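Local coordinates for glypican-1 (Homo sapiens, PDB 4YWT), which carries heparan sulfate chains at the cell surface, through which it binds collagen and takes part in Schwann cell myelination, at residues 144-149 and 154-159; 39-44 and 77-82; 100-105 and 379-384. The protein carries 3 engineered substitutions. All blocks are in the same frame, centred on the assembly; numbering follows the deposited sequence.

Interaction 1 of 3, residues 144-149 and 154-159; sequences YSELRL and ANLHLE
L147 and L158 meet methyl to methyl, CD2 of one lying 3.5 Å from CD2 of the other, with the two side chains crossing at about a right angle. Both methyls belong to buried residues. L147 also rests on F216 and L158 on A212, both of helix 204-236, which places the pair against that helix. The outer side is apolar too, but lies on the surface: L149 CB touches L156 CD1 at 3.9 Å, and L149 CD2 reaches A154 CB at the same distance. In L156, chi1 of -49° sets CG beside the backbone N, and CD1 then lies near L149 CB and E146 O.

These contacts bracket a helix-loop-helix connection, in which helix 137-152 ends and the chain turns into helix 158-177 within the predominantly helical glypican core.

Polar interactions mark both ends of the connection. A weak hydrogen bond runs from A154 N to L149 O, 3.1 Å with an N-H...O angle of 128°. At the other end H157 is the N-cap of the second helix: its ND1 accepts a capping bond from E159 N, modelled at 2.7 Å, although the ring is poorly ordered. E146 OE1 adds a weak hydrogen bond to T161 OG1.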
loop_
_atom_site.group_PDB
_atom_site.type_symbol
_atom_site.label_atom_id
_atom_site.label_comp_id
_atom_site.label_asym_id
_atom_site.label_seq_id
_atom_site.Cartn_x
_atom_site.Cartn_y
_atom_site.Cartn_z
ATOM N N TYR A 144 -3.265 -4.136 29.266
ATOM C CA TYR A 144 -3.645 -3.367 28.084
ATOM C C TYR A 144 -2.479 -2.550 27.535
ATOM O O TYR A 144 -2.309 -2.447 26.319
ATOM C CB TYR A 144 -4.831 -2.452 28.391
ATOM C CG TYR A 144 -6.167 -3.147 28.263
ATOM C CD1 TYR A 144 -6.800 -3.689 29.372
ATOM C CD2 TYR A 144 -6.788 -3.273 27.027
ATOM C CE1 TYR A 144 -8.018 -4.328 29.258
ATOM C CE2 TYR A 144 -8.006 -3.912 26.903
ATOM C CZ TYR A 144 -8.617 -4.437 28.023
ATOM O OH TYR A 144 -9.829 -5.075 27.910
ATOM N N SER A 145 -1.678 -1.970 28.425
ATOM C CA SER A 145 -0.493 -1.235 27.991
ATOM C C SER A 145 0.485 -2.155 27.260
ATOM O O SER A 145 1.073 -1.772 26.243
ATOM C CB SER A 145 0.198 -0.568 29.183
ATOM O OG SER A 145 -0.543 0.550 29.640
ATOM N N GLU A 146 0.646 -3.370 27.778
ATOM C CA GLU A 146 1.514 -4.369 27.161
ATOM C C GLU A 146 1.005 -4.773 25.782
ATOM O O GLU A 146 1.786 -4.888 24.835
ATOM C CB GLU A 146 1.637 -5.604 28.059
ATOM C CG GLU A 146 2.600 -5.437 29.225
ATOM C CD GLU A 146 4.037 -5.738 28.840
ATOM O OE1 GLU A 146 4.363 -6.926 28.634
ATOM O OE2 GLU A 146 4.841 -4.789 28.739
ATOM N N LEU A 147 -0.303 -4.996 25.676
ATOM C CA LEU A 147 -0.931 -5.299 24.394
ATOM C C LEU A 147 -0.699 -4.168 23.400
ATOM O O LEU A 147 -0.456 -4.400 22.214
ATOM C CB LEU A 147 -2.432 -5.534 24.569
ATOM C CG LEU A 147 -2.900 -6.868 25.153
ATOM C CD1 LEU A 147 -4.406 -6.856 25.338
ATOM C CD2 LEU A 147 -2.492 -8.007 24.241
ATOM N N ARG A 148 -0.774 -2.941 23.903
ATOM C CA ARG A 148 -0.607 -1.745 23.090
ATOM C C ARG A 148 0.816 -1.659 22.538
ATOM O O ARG A 148 1.020 -1.468 21.332
ATOM C CB ARG A 148 -0.951 -0.508 23.924
ATOM C CG ARG A 148 -1.259 0.742 23.132
ATOM C CD ARG A 148 -1.987 1.753 24.006
ATOM N NE ARG A 148 -3.347 1.318 24.318
ATOM C CZ ARG A 148 -3.877 1.322 25.537
ATOM N NH1 ARG A 148 -3.161 1.734 26.574
ATOM N NH2 ARG A 148 -5.125 0.909 25.720
ATOM N N LEU A 149 1.796 -1.813 23.425
ATOM C CA LEU A 149 3.201 -1.859 23.027
ATOM C C LEU A 149 3.454 -2.970 22.015
ATOM O O LEU A 149 4.214 -2.797 21.062
ATOM C CB LEU A 149 4.100 -2.061 24.246
ATOM C CG LEU A 149 4.529 -0.811 25.013
ATOM C CD1 LEU A 149 5.151 -1.196 26.344
ATOM C CD2 LEU A 149 5.500 0.008 24.181
ATOM N N ALA A 154 6.845 -2.875 19.445
ATOM C CA ALA A 154 7.849 -3.098 20.480
ATOM C C ALA A 154 8.006 -4.597 20.687
ATOM O O ALA A 154 7.018 -5.332 20.650
ATOM C CB ALA A 154 7.455 -2.410 21.776
ATOM N N ASN A 155 9.228 -5.062 20.928
ATOM C CA ASN A 155 9.467 -6.490 20.797
ATOM C C ASN A 155 9.215 -7.204 22.112
ATOM O O ASN A 155 9.955 -7.078 23.086
ATOM C CB ASN A 155 10.893 -6.758 20.314
ATOM N N LEU A 156 8.132 -7.966 22.083
ATOM C CA LEU A 156 7.568 -8.683 23.209
ATOM C C LEU A 156 6.757 -9.774 22.541
ATOM O O LEU A 156 6.552 -9.713 21.328
ATOM C CB LEU A 156 6.668 -7.797 24.079
ATOM C CG LEU A 156 7.094 -6.419 24.591
ATOM C CD1 LEU A 156 5.869 -5.528 24.711
ATOM C CD2 LEU A 156 7.803 -6.518 25.929
ATOM N N HIS A 157 6.328 -10.790 23.282
ATOM C CA HIS A 157 5.208 -11.581 22.779
ATOM C C HIS A 157 4.271 -11.930 23.938
ATOM O O HIS A 157 4.674 -11.927 25.106
ATOM C CB HIS A 157 5.704 -12.822 22.012
ATOM C CG HIS A 157 4.622 -13.793 21.637
ATOM N ND1 HIS A 157 3.922 -14.544 22.554
ATOM C CD2 HIS A 157 4.056 -14.055 20.434
ATOM C CE1 HIS A 157 3.011 -15.269 21.929
ATOM N NE2 HIS A 157 3.071 -14.989 20.642
ATOM N N LEU A 158 3.012 -12.192 23.593
ATOM C CA LEU A 158 1.922 -12.392 24.542
ATOM C C LEU A 158 1.988 -13.651 25.391
ATOM O O LEU A 158 1.420 -13.676 26.456
ATOM C CB LEU A 158 0.596 -12.402 23.786
ATOM C CG LEU A 158 0.485 -11.197 22.863
ATOM C CD1 LEU A 158 -0.713 -11.314 21.951
ATOM C CD2 LEU A 158 0.402 -9.944 23.709
ATOM N N GLU A 159 2.638 -14.706 24.927
ATOM C CA GLU A 159 2.608 -15.968 25.664
ATOM C C GLU A 159 3.163 -15.828 27.075
ATOM O O GLU A 159 2.507 -16.159 28.067
ATOM C CB GLU A 159 3.396 -17.036 24.914
#

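Interaction 2 of 3, residues 39-44 and 77-82; sequences GAKGFS and ANRSHA
R79 brings its guanidinium from helix 70-129 to the backbone carbonyl of K41, the third residue of a type I beta turn from G39 to G42 that follows helix 32-39. The turn is closed by G42 N donating to G39 O at 3.1 Å, and G42, with its positive phi of 83°, carries the chain on to F43.

The polar part of the contact converges on one oxygen. K41 O lies at the edge of the guanidinium, near its plane, and receives both terminal nitrogens: R79 NH1 by a weak bond of 3.0 Å to K41 O, and R79 NH2 by a contact modelled so short that its exact length is doubtful. The arginine CG is anti to the backbone N, and bends at chi2 and chi3 turn the guanidinium edge to K41 O.

Two positive groups lie close together here, K41 NZ coming within 4.0 Å of R79 NH1. K41 NZ is hydrogen-bonded to Y254 OH, and a long, weak ion pair with E83 may partly offset the like charges.

The ring of F43 packs against the guanidinium. The two side chains lie alongside, pointing opposite ways, with the ring and guanidinium planes 27° apart, while F43 also meets the ring of Y38. One face of the guanidinium is covered by F43 CE2, which stands 3.7 Å from R79 CZ.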
loop_
_atom_site.group_PDB
_atom_site.type_symbol
_atom_site.label_atom_id
_atom_site.label_comp_id
_atom_site.label_asym_id
_atom_site.label_seq_id
_atom_site.Cartn_x
_atom_site.Cartn_y
_atom_site.Cartn_z
ATOM N N GLY A 39 2.454 29.010 -29.705
ATOM C CA GLY A 39 2.306 30.296 -29.047
ATOM C C GLY A 39 1.412 30.246 -27.823
ATOM O O GLY A 39 1.697 30.881 -26.808
ATOM N N ALA A 40 0.327 29.481 -27.916
ATOM C CA ALA A 40 -0.605 29.321 -26.805
ATOM C C ALA A 40 0.018 28.486 -25.693
ATOM O O ALA A 40 -0.560 28.330 -24.617
ATOM C CB ALA A 40 -1.901 28.684 -27.286
ATOM N N LYS A 41 1.203 27.950 -25.964
ATOM C CA LYS A 41 1.930 27.148 -24.993
ATOM C C LYS A 41 3.015 27.962 -24.292
ATOM O O LYS A 41 3.888 27.406 -23.628
ATOM C CB LYS A 41 2.538 25.921 -25.674
ATOM C CG LYS A 41 1.529 24.822 -25.956
ATOM C CD LYS A 41 2.172 23.639 -26.656
ATOM C CE LYS A 41 1.315 22.393 -26.518
ATOM N NZ LYS A 41 1.194 21.963 -25.095
ATOM N N GLY A 42 2.956 29.281 -24.447
ATOM C CA GLY A 42 3.840 30.174 -23.720
ATOM C C GLY A 42 5.217 30.363 -24.328
ATOM O O GLY A 42 6.181 30.644 -23.617
ATOM N N PHE A 43 5.313 30.215 -25.644
ATOM C CA PHE A 43 6.575 30.429 -26.342
ATOM C C PHE A 43 6.418 31.514 -27.404
ATOM O O PHE A 43 5.303 31.824 -27.821
ATOM C CB PHE A 43 7.071 29.132 -26.980
ATOM C CG PHE A 43 7.271 28.009 -26.005
ATOM C CD1 PHE A 43 8.281 28.068 -25.057
ATOM C CD2 PHE A 43 6.465 26.884 -26.049
ATOM C CE1 PHE A 43 8.470 27.033 -24.160
ATOM C CE2 PHE A 43 6.651 25.845 -25.158
ATOM C CZ PHE A 43 7.656 25.918 -24.213
ATOM N N SER A 44 7.538 32.090 -27.834
ATOM C CA SER A 44 7.519 33.192 -28.792
ATOM C C SER A 44 6.938 32.779 -30.139
ATOM O O SER A 44 7.347 31.776 -30.722
ATOM C CB SER A 44 8.929 33.752 -28.992
ATOM O OG SER A 44 9.365 34.474 -27.854
ATOM N N ALA A 77 9.977 19.764 -26.521
ATOM C CA ALA A 77 10.528 18.610 -25.815
ATOM C C ALA A 77 10.385 18.788 -24.304
ATOM O O ALA A 77 9.824 17.926 -23.611
ATOM C CB ALA A 77 11.985 18.402 -26.192
ATOM N N ASN A 78 10.895 19.915 -23.806
ATOM C CA ASN A 78 10.745 20.284 -22.401
ATOM C C ASN A 78 9.291 20.208 -21.951
ATOM O O ASN A 78 8.979 19.669 -20.882
ATOM C CB ASN A 78 11.287 21.695 -22.159
ATOM C CG ASN A 78 12.673 21.694 -21.545
ATOM O OD1 ASN A 78 13.663 21.402 -22.215
ATOM N ND2 ASN A 78 12.751 22.033 -20.262
ATOM N N ARG A 79 8.405 20.741 -22.788
ATOM C CA ARG A 79 6.978 20.755 -22.494
ATOM C C ARG A 79 6.417 19.347 -22.316
ATOM O O ARG A 79 5.835 19.035 -21.278
ATOM C CB ARG A 79 6.210 21.481 -23.597
ATOM C CG ARG A 79 4.720 21.574 -23.327
ATOM C CD ARG A 79 4.468 22.248 -21.989
ATOM N NE ARG A 79 5.069 23.577 -21.935
ATOM C CZ ARG A 79 4.470 24.679 -22.370
ATOM N NH1 ARG A 79 3.249 24.607 -22.879
ATOM N NH2 ARG A 79 5.084 25.851 -22.288
ATOM N N SER A 80 6.597 18.505 -23.329
ATOM C CA SER A 80 6.079 17.140 -23.291
ATOM C C SER A 80 6.648 16.349 -22.113
ATOM O O SER A 80 5.924 15.596 -21.445
ATOM C CB SER A 80 6.383 16.420 -24.608
ATOM O OG SER A 80 7.758 16.505 -24.932
ATOM N N HIS A 81 7.942 16.531 -21.855
ATOM C CA HIS A 81 8.594 15.879 -20.723
ATOM C C HIS A 81 7.941 16.278 -19.397
ATOM O O HIS A 81 7.541 15.417 -18.595
ATOM C CB HIS A 81 10.085 16.219 -20.703
ATOM C CG HIS A 81 10.814 15.677 -19.513
ATOM N ND1 HIS A 81 10.964 16.391 -18.344
ATOM C CD2 HIS A 81 11.435 14.491 -19.312
ATOM C CE1 HIS A 81 11.647 15.668 -17.475
ATOM N NE2 HIS A 81 11.944 14.511 -18.037
ATOM N N ALA A 82 7.829 17.587 -19.182
ATOM C CA ALA A 82 7.198 18.120 -17.978
ATOM C C ALA A 82 5.770 17.600 -17.823
ATOM O O ALA A 82 5.323 17.297 -16.713
ATOM C CB ALA A 82 7.207 19.639 -18.006
#

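Interaction 3 of 3, residues 100-105 and 379-384; sequences ATQLRS and SEAKAQ
The side-chain amide of Q102 is approached on one face by A381 and Q384, and from beyond its nitrogen by E380. A381 CB stands off the amide plane on the oxygen side, 3.6 Å from Q102 OE1. On that same face but at the nitrogen end lies Q384 CG, 4.1 Å from Q102 NE2. E380 CG comes 3.9 Å from the same nitrogen but much closer to the level of the amide. The carboxylate of E380 is turned 22° from the Q102 amide and the amide of Q384 by 39°.

Q102 reaches its place through CG set anti to the carbonyl carbon and a bend at chi2, which turns the amide toward A381, E380 and Q384. E380 and Q384, one turn apart on helix 373-387, are joined by a weak hydrogen bond from Q384 NE2 to E380 OE2.

The two segments run nearly antiparallel, their axes 156° apart in direction and 11.4 Å apart at closest approach. This is sparse helix-helix packing against the long helix 70-129, extended by A381 on F106 and Q384 on M98. Just beyond Q384, D387 and, after it, D390 bind a calcium ion; the Q384 side chain is about 9 Å from a bound calcium, probably this one.

No hydrogen bond crosses between the segments: the amide of Q102 meets CH groups, so the contact rests on loose van der Waals contact, and the direction of the amide is not fixed by any bond to the facing segment.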
loop_
_atom_site.group_PDB
_atom_site.type_symbol
_atom_site.label_atom_id
_atom_site.label_comp_id
_atom_site.label_asym_id
_atom_site.label_seq_id
_atom_site.Cartn_x
_atom_site.Cartn_y
_atom_site.Cartn_z
ATOM N N ALA A 100 -2.504 5.949 2.186
ATOM C CA ALA A 100 -2.409 6.731 3.416
ATOM C C ALA A 100 -3.715 6.695 4.207
ATOM O O ALA A 100 -3.714 6.452 5.424
ATOM C CB ALA A 100 -2.022 8.167 3.102
ATOM N N THR A 101 -4.829 6.932 3.515
ATOM C CA THR A 101 -6.129 6.894 4.180
ATOM C C THR A 101 -6.412 5.503 4.748
ATOM O O THR A 101 -6.914 5.376 5.873
ATOM C CB THR A 101 -7.278 7.303 3.234
ATOM O OG1 THR A 101 -7.350 6.388 2.134
ATOM C CG2 THR A 101 -7.062 8.715 2.714
ATOM N N GLN A 102 -6.080 4.466 3.979
ATOM C CA GLN A 102 -6.212 3.099 4.488
ATOM C C GLN A 102 -5.423 2.906 5.784
ATOM O O GLN A 102 -5.946 2.385 6.781
ATOM C CB GLN A 102 -5.749 2.084 3.440
ATOM C CG GLN A 102 -6.698 1.922 2.264
ATOM C CD GLN A 102 -8.048 1.365 2.678
ATOM O OE1 GLN A 102 -8.158 0.640 3.666
ATOM N NE2 GLN A 102 -9.086 1.705 1.921
ATOM N N LEU A 103 -4.166 3.342 5.761
ATOM C CA LEU A 103 -3.274 3.205 6.906
ATOM C C LEU A 103 -3.847 3.879 8.152
ATOM O O LEU A 103 -3.959 3.253 9.217
ATOM C CB LEU A 103 -1.899 3.792 6.577
ATOM C CG LEU A 103 -0.815 3.629 7.640
ATOM C CD1 LEU A 103 -0.725 2.178 8.056
ATOM C CD2 LEU A 103 0.524 4.113 7.111
ATOM N N ARG A 104 -4.211 5.151 8.004
ATOM C CA ARG A 104 -4.815 5.904 9.099
ATOM C C ARG A 104 -6.048 5.188 9.641
ATOM O O ARG A 104 -6.177 4.985 10.853
ATOM C CB ARG A 104 -5.185 7.316 8.644
ATOM N N SER A 105 -6.936 4.787 8.734
ATOM C CA SER A 105 -8.169 4.102 9.115
ATOM C C SER A 105 -7.910 2.850 9.953
ATOM O O SER A 105 -8.463 2.705 11.047
ATOM C CB SER A 105 -8.979 3.733 7.870
ATOM O OG SER A 105 -9.480 4.892 7.228
ATOM N N SER A 379 -13.314 -5.434 3.700
ATOM C CA SER A 379 -13.888 -5.554 2.359
ATOM C C SER A 379 -13.413 -4.420 1.451
ATOM O O SER A 379 -12.909 -4.656 0.343
ATOM C CB SER A 379 -15.417 -5.564 2.422
ATOM O OG SER A 379 -15.904 -6.824 2.851
ATOM N N GLU A 380 -13.574 -3.189 1.932
ATOM C CA GLU A 380 -13.142 -2.015 1.181
ATOM C C GLU A 380 -11.649 -2.077 0.854
ATOM O O GLU A 380 -11.238 -1.807 -0.277
ATOM C CB GLU A 380 -13.461 -0.737 1.963
ATOM C CG GLU A 380 -12.745 0.509 1.461
ATOM C CD GLU A 380 -13.241 0.971 0.103
ATOM O OE1 GLU A 380 -14.314 0.505 -0.336
ATOM O OE2 GLU A 380 -12.557 1.806 -0.525
ATOM N N ALA A 381 -10.850 -2.451 1.848
ATOM C CA ALA A 381 -9.402 -2.529 1.686
ATOM C C ALA A 381 -9.002 -3.584 0.660
ATOM O O ALA A 381 -8.117 -3.351 -0.159
ATOM C CB ALA A 381 -8.737 -2.815 3.021
ATOM N N LYS A 382 -9.652 -4.742 0.707
ATOM C CA LYS A 382 -9.369 -5.804 -0.250
ATOM C C LYS A 382 -9.768 -5.379 -1.655
ATOM O O LYS A 382 -9.080 -5.703 -2.625
ATOM C CB LYS A 382 -10.081 -7.101 0.143
ATOM C CG LYS A 382 -9.476 -7.772 1.369
ATOM C CD LYS A 382 -9.775 -9.263 1.417
ATOM C CE LYS A 382 -11.222 -9.538 1.778
ATOM N NZ LYS A 382 -11.424 -10.973 2.126
ATOM N N ALA A 383 -10.872 -4.644 -1.767
ATOM C CA ALA A 383 -11.269 -4.092 -3.059
ATOM C C ALA A 383 -10.192 -3.152 -3.600
ATOM O O ALA A 383 -9.722 -3.311 -4.733
ATOM C CB ALA A 383 -12.600 -3.365 -2.945
ATOM N N GLN A 384 -9.793 -2.186 -2.778
ATOM C CA GLN A 384 -8.800 -1.193 -3.183
ATOM C C GLN A 384 -7.437 -1.806 -3.507
ATOM O O GLN A 384 -6.716 -1.300 -4.366
ATOM C CB GLN A 384 -8.638 -0.129 -2.095
ATOM C CG GLN A 384 -9.768 0.889 -2.038
ATOM C CD GLN A 384 -9.792 1.823 -3.238
ATOM O OE1 GLN A 384 -8.893 1.802 -4.080
ATOM N NE2 GLN A 384 -10.826 2.652 -3.318
#

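Overall arrangement
From the N terminus, interaction 2 comes first: the turn after helix 32-39 returns to the early part of helix 70-129 and closes a loop of 32 residues. Further along that same helix interaction 3 opens, closing only at helix 373-387 after 273 intervening residues. Within this long excursion interaction 1 opens and closes, with just four residues between its segments, joining helix 137-152 to helix 158-177. Interactions 1 and 3 are thus nested, and interaction 2 stands in series before both. Helix 70-129 serves interactions 2 and 3, whose centres lie 39 Å apart, while interactions 1 and 2 sit on opposite sides of the chain's centre, 58 Å between centres.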